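Long-range contacts in SecB-like chaperone Rv1957 (Mycobacterium tuberculosis, PDB 5MTW), which acts as the chaperone of a toxin-antitoxin-chaperone system, preventing aggregation of antitoxin HigA1 and being required for neutralisation of toxin HigB1: residues A[51-57]-A[75-81]; A[105-109]-A[143-148]. One frame throughout, in Å; residues are numbered along the deposited sequence.

Contact 1: residues A[51-57]-A[75-81]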
loop_
_atom_site.group_PDB
_atom_site.type_symbol
_atom_site.label_atom_id
_atom_site.label_comp_id
_atom_site.label_asym_id
_atom_site.label_seq_id
_atom_site.Cartn_x
_atom_site.Cartn_y
_atom_site.Cartn_z
ATOM N N THR A 51 -11.955 18.155 -7.867
ATOM C CA THR A 51 -10.614 18.481 -8.279
ATOM C C THR A 51 -9.555 18.439 -7.118
ATOM O O THR A 51 -9.872 18.138 -6.010
ATOM C CB THR A 51 -10.565 19.844 -9.020
ATOM O OG1 THR A 51 -9.349 19.910 -9.778
ATOM C CG2 THR A 51 -10.668 21.019 -8.030
ATOM N N TYR A 52 -8.312 18.747 -7.433
ATOM C CA TYR A 52 -7.265 18.759 -6.418
ATOM C C TYR A 52 -6.145 19.692 -6.700
ATOM O O TYR A 52 -5.870 19.969 -7.826
ATOM C CB TYR A 52 -6.761 17.326 -6.240
ATOM C CG TYR A 52 -5.917 16.846 -7.369
ATOM C CD1 TYR A 52 -6.481 16.332 -8.500
ATOM C CD2 TYR A 52 -4.515 16.918 -7.281
ATOM C CE1 TYR A 52 -5.696 15.936 -9.549
ATOM C CE2 TYR A 52 -3.708 16.467 -8.300
ATOM C CZ TYR A 52 -4.307 15.964 -9.424
ATOM O OH TYR A 52 -3.550 15.507 -10.435
ATOM N N ASP A 53 -5.493 20.111 -5.641
ATOM C CA ASP A 53 -4.264 20.898 -5.678
ATOM C C ASP A 53 -3.196 20.112 -4.938
ATOM O O ASP A 53 -3.503 19.471 -3.914
ATOM C CB ASP A 53 -4.377 22.211 -4.894
ATOM C CG ASP A 53 -5.402 23.136 -5.424
ATOM O OD1 ASP A 53 -5.859 22.973 -6.564
ATOM O OD2 ASP A 53 -5.753 24.060 -4.680
ATOM N N LEU A 54 -1.977 20.126 -5.457
ATOM C CA LEU A 54 -0.826 19.401 -4.832
ATOM C C LEU A 54 0.465 20.235 -4.923
ATOM O O LEU A 54 1.001 20.428 -5.990
ATOM C CB LEU A 54 -0.620 18.031 -5.460
ATOM C CG LEU A 54 0.457 17.143 -4.804
ATOM C CD1 LEU A 54 0.346 16.998 -3.306
ATOM C CD2 LEU A 54 0.543 15.748 -5.447
ATOM N N GLU A 55 0.932 20.716 -3.786
ATOM C CA GLU A 55 2.081 21.603 -3.674
ATOM C C GLU A 55 3.172 20.648 -3.146
ATOM O O GLU A 55 2.881 19.859 -2.234
ATOM C CB GLU A 55 1.837 22.675 -2.624
ATOM C CG GLU A 55 3.029 23.603 -2.469
ATOM C CD GLU A 55 2.892 24.601 -1.336
ATOM O OE1 GLU A 55 1.909 24.494 -0.562
ATOM O OE2 GLU A 55 3.768 25.501 -1.231
ATOM N N PHE A 56 4.369 20.706 -3.729
ATOM C CA PHE A 56 5.529 19.954 -3.251
ATOM C C PHE A 56 6.578 20.939 -2.738
ATOM O O PHE A 56 6.728 22.021 -3.299
ATOM C CB PHE A 56 6.176 19.227 -4.385
ATOM C CG PHE A 56 5.282 18.253 -5.108
ATOM C CD1 PHE A 56 4.400 18.688 -6.100
ATOM C CD2 PHE A 56 5.328 16.910 -4.817
ATOM C CE1 PHE A 56 3.596 17.792 -6.810
ATOM C CE2 PHE A 56 4.516 15.984 -5.517
ATOM C CZ PHE A 56 3.644 16.435 -6.520
ATOM N N GLU A 57 7.355 20.578 -1.730
ATOM C CA GLU A 57 8.487 21.425 -1.335
ATOM C C GLU A 57 9.691 20.479 -1.058
ATOM O O GLU A 57 9.648 19.700 -0.114
ATOM C CB GLU A 57 8.095 22.315 -0.140
ATOM C CG GLU A 57 8.957 23.552 0.163
ATOM C CD GLU A 57 9.343 24.380 -1.059
ATOM O OE1 GLU A 57 8.458 24.945 -1.762
ATOM O OE2 GLU A 57 10.566 24.483 -1.300
ATOM N N SER A 75 8.213 17.507 0.989
ATOM C CA SER A 75 6.999 17.905 1.742
ATOM C C SER A 75 5.847 18.150 0.747
ATOM O O SER A 75 6.075 18.737 -0.319
ATOM C CB SER A 75 7.297 19.175 2.586
ATOM O OG SER A 75 6.179 19.504 3.369
ATOM N N CYS A 76 4.676 17.569 1.008
ATOM C CA CYS A 76 3.534 17.671 0.110
ATOM C C CYS A 76 2.300 18.223 0.849
ATOM O O CYS A 76 2.024 17.855 2.042
ATOM C CB CYS A 76 3.184 16.321 -0.479
ATOM S SG CYS A 76 4.577 15.460 -1.187
ATOM N N HIS A 77 1.502 18.989 0.119
ATOM C CA HIS A 77 0.199 19.495 0.630
ATOM C C HIS A 77 -0.875 19.189 -0.457
ATOM O O HIS A 77 -0.790 19.640 -1.594
ATOM C CB HIS A 77 0.222 20.996 1.054
ATOM C CG HIS A 77 -1.051 21.387 1.768
ATOM N ND1 HIS A 77 -1.281 21.088 3.097
ATOM C CD2 HIS A 77 -2.205 21.936 1.310
ATOM C CE1 HIS A 77 -2.493 21.483 3.442
ATOM N NE2 HIS A 77 -3.075 21.993 2.372
ATOM N N LEU A 78 -1.782 18.313 -0.119
ATOM C CA LEU A 78 -2.851 17.865 -0.976
ATOM C C LEU A 78 -4.170 18.441 -0.482
ATOM O O LEU A 78 -4.569 18.329 0.728
ATOM C CB LEU A 78 -2.914 16.340 -0.979
ATOM C CG LEU A 78 -4.127 15.751 -1.683
ATOM C CD1 LEU A 78 -3.945 15.933 -3.135
ATOM C CD2 LEU A 78 -4.353 14.276 -1.364
ATOM N N ARG A 79 -4.898 19.020 -1.414
ATOM C CA ARG A 79 -6.212 19.589 -1.122
ATOM C C ARG A 79 -7.125 19.041 -2.189
ATOM O O ARG A 79 -6.888 19.235 -3.377
ATOM C CB ARG A 79 -6.198 21.120 -1.216
ATOM C CG ARG A 79 -5.788 21.883 0.021
ATOM C CD ARG A 79 -5.955 23.428 -0.186
ATOM N NE ARG A 79 -6.733 24.118 0.866
ATOM C CZ ARG A 79 -6.337 24.349 2.127
ATOM N NH1 ARG A 79 -5.186 23.923 2.569
ATOM N NH2 ARG A 79 -7.105 25.022 2.964
ATOM N N ILE A 80 -8.098 18.278 -1.749
ATOM C CA ILE A 80 -9.164 17.749 -2.609
ATOM C C ILE A 80 -10.425 18.577 -2.393
ATOM O O ILE A 80 -10.824 18.813 -1.271
ATOM C CB ILE A 80 -9.423 16.264 -2.321
ATOM C CG1 ILE A 80 -8.167 15.466 -2.733
ATOM C CG2 ILE A 80 -10.623 15.749 -3.089
ATOM C CD1 ILE A 80 -8.276 14.008 -2.413
ATOM N N GLN A 81 -11.028 18.979 -3.502
ATOM C CA GLN A 81 -12.085 19.964 -3.502
ATOM C C GLN A 81 -13.202 19.627 -4.479
ATOM O O GLN A 81 -12.933 19.174 -5.591
ATOM C CB GLN A 81 -11.507 21.276 -3.973
ATOM C CG GLN A 81 -10.435 21.861 -3.090
ATOM C CD GLN A 81 -10.075 23.245 -3.542
ATOM O OE1 GLN A 81 -9.727 23.420 -4.682
ATOM N NE2 GLN A 81 -10.221 24.228 -2.678
#
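T51 and Q81 open a run of four hydrogen-bonded pairs, followed by D53 with R79, E55 with H77 and E57 with S75; each pair gives two backbone bonds. The register is antiparallel and unbroken, the strand directions lying at 167°. T51 N reaches Q81 O at 2.7 Å.

Apolar contacts gather on the face carrying Y52, L54, F56, C76, L78 and I80. With CG anti to the backbone nitrogen (chi1 -175°), L54 swings CD1 back over the partner strand, 3.3 Å from H77 O and 4.1 Å from L78 CB. C76 SG meets F56 CD2 at 4.0 Å, an oblique sulfur-aromatic contact.

Polar groups occupy the other face. Within strand 75-81, R79 NH1 donates to H77 NE2 at 2.9 Å, but the bond is bent and NH1 stands 22° out of the imidazole plane. Q81 turns its amide nitrogen to D100, outside the pair.

This is a two-stranded antiparallel hairpin of the SecB-like sheet, its apolar face covered by helix 125-154 and, at Y52 and L54, by the loop residues L160 and L162; at the Y52 and I80 end it packs on an aromatic side chain of the bound HigA1 peptide.

Contact 2: residues A[105-109]-A[143-148]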
loop_
_atom_site.group_PDB
_atom_site.type_symbol
_atom_site.label_atom_id
_atom_site.label_comp_id
_atom_site.label_asym_id
_atom_site.label_seq_id
_atom_site.Cartn_x
_atom_site.Cartn_y
_atom_site.Cartn_z
ATOM N N ASP A 105 -1.216 16.602 4.524
ATOM C CA ASP A 105 0.131 17.160 4.547
ATOM C C ASP A 105 1.061 16.040 5.027
ATOM O O ASP A 105 0.850 15.470 6.105
ATOM C CB ASP A 105 0.194 18.385 5.463
ATOM C CG ASP A 105 1.641 18.874 5.704
ATOM O OD1 ASP A 105 2.492 19.047 4.749
ATOM O OD2 ASP A 105 1.930 19.103 6.887
ATOM N N PHE A 106 1.972 15.650 4.161
ATOM C CA PHE A 106 2.878 14.584 4.467
ATOM C C PHE A 106 4.277 14.825 3.888
ATOM O O PHE A 106 4.453 15.610 2.946
ATOM C CB PHE A 106 2.253 13.250 3.997
ATOM C CG PHE A 106 2.009 13.175 2.526
ATOM C CD1 PHE A 106 0.867 13.700 1.975
ATOM C CD2 PHE A 106 2.942 12.651 1.702
ATOM C CE1 PHE A 106 0.606 13.645 0.576
ATOM C CE2 PHE A 106 2.754 12.588 0.320
ATOM C CZ PHE A 106 1.564 13.076 -0.253
ATOM N N GLU A 107 5.261 14.066 4.355
ATOM C CA GLU A 107 6.587 14.232 3.838
ATOM C C GLU A 107 7.376 12.910 3.757
ATOM O O GLU A 107 7.291 12.121 4.692
ATOM C CB GLU A 107 7.363 15.148 4.798
ATOM C CG GLU A 107 8.715 15.551 4.281
ATOM C CD GLU A 107 9.446 16.488 5.261
ATOM O OE1 GLU A 107 9.074 16.567 6.431
ATOM O OE2 GLU A 107 10.381 17.191 4.812
ATOM N N PHE A 108 7.935 12.637 2.587
ATOM C CA PHE A 108 8.736 11.492 2.326
ATOM C C PHE A 108 10.236 11.865 2.363
ATOM O O PHE A 108 10.656 13.017 2.081
ATOM C CB PHE A 108 8.350 10.847 0.956
ATOM C CG PHE A 108 7.163 9.872 1.059
ATOM C CD1 PHE A 108 7.383 8.538 1.372
ATOM C CD2 PHE A 108 5.825 10.294 0.882
ATOM C CE1 PHE A 108 6.301 7.625 1.528
ATOM C CE2 PHE A 108 4.762 9.410 1.028
ATOM C CZ PHE A 108 5.006 8.064 1.273
ATOM N N ALA A 109 11.044 10.866 2.690
ATOM C CA ALA A 109 12.456 10.980 2.705
ATOM C C ALA A 109 13.115 9.848 1.997
ATOM O O ALA A 109 12.659 8.730 2.191
ATOM C CB ALA A 109 12.941 10.875 4.108
ATOM N N TYR A 143 6.530 7.112 -4.842
ATOM C CA TYR A 143 6.105 6.791 -3.524
ATOM C C TYR A 143 5.030 7.726 -3.038
ATOM O O TYR A 143 4.096 7.381 -2.245
ATOM C CB TYR A 143 7.267 6.891 -2.538
ATOM C CG TYR A 143 8.271 5.792 -2.776
ATOM C CD1 TYR A 143 9.244 5.938 -3.762
ATOM C CD2 TYR A 143 8.254 4.625 -2.023
ATOM C CE1 TYR A 143 10.191 4.927 -4.018
ATOM C CE2 TYR A 143 9.200 3.616 -2.254
ATOM C CZ TYR A 143 10.167 3.769 -3.246
ATOM O OH TYR A 143 11.116 2.750 -3.438
ATOM N N ILE A 144 5.143 8.927 -3.549
ATOM C CA ILE A 144 4.188 9.985 -3.229
ATOM C C ILE A 144 2.859 9.676 -3.907
ATOM O O ILE A 144 1.859 9.772 -3.332
ATOM C CB ILE A 144 4.669 11.406 -3.637
ATOM C CG1 ILE A 144 5.746 11.909 -2.643
ATOM C CG2 ILE A 144 3.498 12.380 -3.664
ATOM C CD1 ILE A 144 6.640 13.060 -3.158
ATOM N N ARG A 145 2.926 9.271 -5.152
ATOM C CA ARG A 145 1.725 8.913 -5.896
ATOM C C ARG A 145 1.000 7.687 -5.279
ATOM O O ARG A 145 -0.221 7.643 -5.172
ATOM C CB ARG A 145 2.165 8.581 -7.341
ATOM C CG ARG A 145 1.074 8.009 -8.221
ATOM C CD ARG A 145 1.595 8.054 -9.698
ATOM N NE ARG A 145 0.662 7.442 -10.686
ATOM C CZ ARG A 145 0.623 6.162 -11.001
ATOM N NH1 ARG A 145 1.403 5.267 -10.401
ATOM N NH2 ARG A 145 -0.215 5.729 -11.904
ATOM N N GLU A 146 1.778 6.685 -4.872
ATOM C CA GLU A 146 1.196 5.498 -4.277
ATOM C C GLU A 146 0.520 5.857 -2.934
ATOM O O GLU A 146 -0.529 5.340 -2.589
ATOM C CB GLU A 146 2.199 4.375 -4.072
ATOM C CG GLU A 146 1.567 3.093 -3.517
ATOM C CD GLU A 146 1.393 3.093 -1.996
ATOM O OE1 GLU A 146 2.115 3.831 -1.304
ATOM O OE2 GLU A 146 0.523 2.352 -1.453
ATOM N N TYR A 147 1.136 6.767 -2.193
ATOM C CA TYR A 147 0.588 7.143 -0.933
ATOM C C TYR A 147 -0.756 7.895 -1.067
ATOM O O TYR A 147 -1.678 7.701 -0.265
ATOM C CB TYR A 147 1.674 7.962 -0.112
ATOM C CG TYR A 147 1.171 8.237 1.236
ATOM C CD1 TYR A 147 0.960 7.194 2.149
ATOM C CD2 TYR A 147 0.867 9.515 1.644
ATOM C CE1 TYR A 147 0.428 7.428 3.418
ATOM C CE2 TYR A 147 0.353 9.756 2.889
ATOM C CZ TYR A 147 0.126 8.703 3.777
ATOM O OH TYR A 147 -0.481 9.028 5.016
ATOM N N VAL A 148 -0.840 8.783 -2.067
ATOM C CA VAL A 148 -2.038 9.496 -2.335
ATOM C C VAL A 148 -3.178 8.545 -2.724
ATOM O O VAL A 148 -4.279 8.705 -2.312
ATOM C CB VAL A 148 -1.812 10.649 -3.296
ATOM C CG1 VAL A 148 -3.106 11.279 -3.745
ATOM C CG2 VAL A 148 -0.956 11.755 -2.634
#
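The F106 ring takes Y147 on one face, with CD2 3.7 Å above the plane and over the ring centre, while the methyl I144 CG2 sits at its edge in plane. F108 is turned differently: Y143 CB lies over one face toward the rim, and Y147 CG stands at the edge, in the ring plane.

The rings of F106, F108 and Y147 form an aromatic cluster. Y147 directs its edge at the face of F106 in a T-shaped pair, with centroids 5.0 Å apart and planes at 62°. It also receives the edge of F108 on its own face, in an offset version of the same arrangement. The tyrosine is thus an edge to one phenylalanine and a face to the other. Its chi1 of -174° sets CG anti to the backbone nitrogen and carries the ring toward the strand, where it makes the third corner of a triangle with the two phenylalanines.

Aliphatic branches complete the packing. I144 divides its work: CG2 approaches F106 CZ at 4.0 Å, whereas CG1 reaches F108 CD2 at 3.9 Å. V148 CG2 meets F106 CZ at 3.7 Å, and Y147 CB lies 3.6 Å from F108 CE2. No hydrogen bond joins the segments; the Y147 hydroxyl instead bonds to T36, so the aromatic ring is anchored at its far end to strand 26-40.

All six touching residues are buried, and the axes are 9.8 Å apart at 144°, so the helix runs obliquely antiparallel to the strand, packed on the sheet. Strand 99-114 lies between strands 26-40 and 69-82. F106 also touches T36 and C76, and F108 touches L33, while the ring of Y143 packs edge-to-face on Y149 of a second subunit, so helix 125-154 packs on the sheet with one side and joins subunit contacts with others.

From the N terminus, strand 26-40 comes first, an outermost strand of the sheet within this chain. Contact 1 then closes the hairpin of strands 50-62 and 69-82 across 17 intervening residues. Contact 2 opens only afterwards, on strand 99-114, and closes across 33 residues when the chain returns as helix 125-154. The two therefore follow in series, neither nested nor crossed. Their centres are 11 Å apart and they touch directly: C76 N lies 2.8 Å from F106 O, a probable hydrogen bond between neighbouring strands, and C76 SG packs against I144 CD1 at 3.7 Å. C76 thereby connects the hairpin both to strand 99-114, the other inner strand, and to the helix.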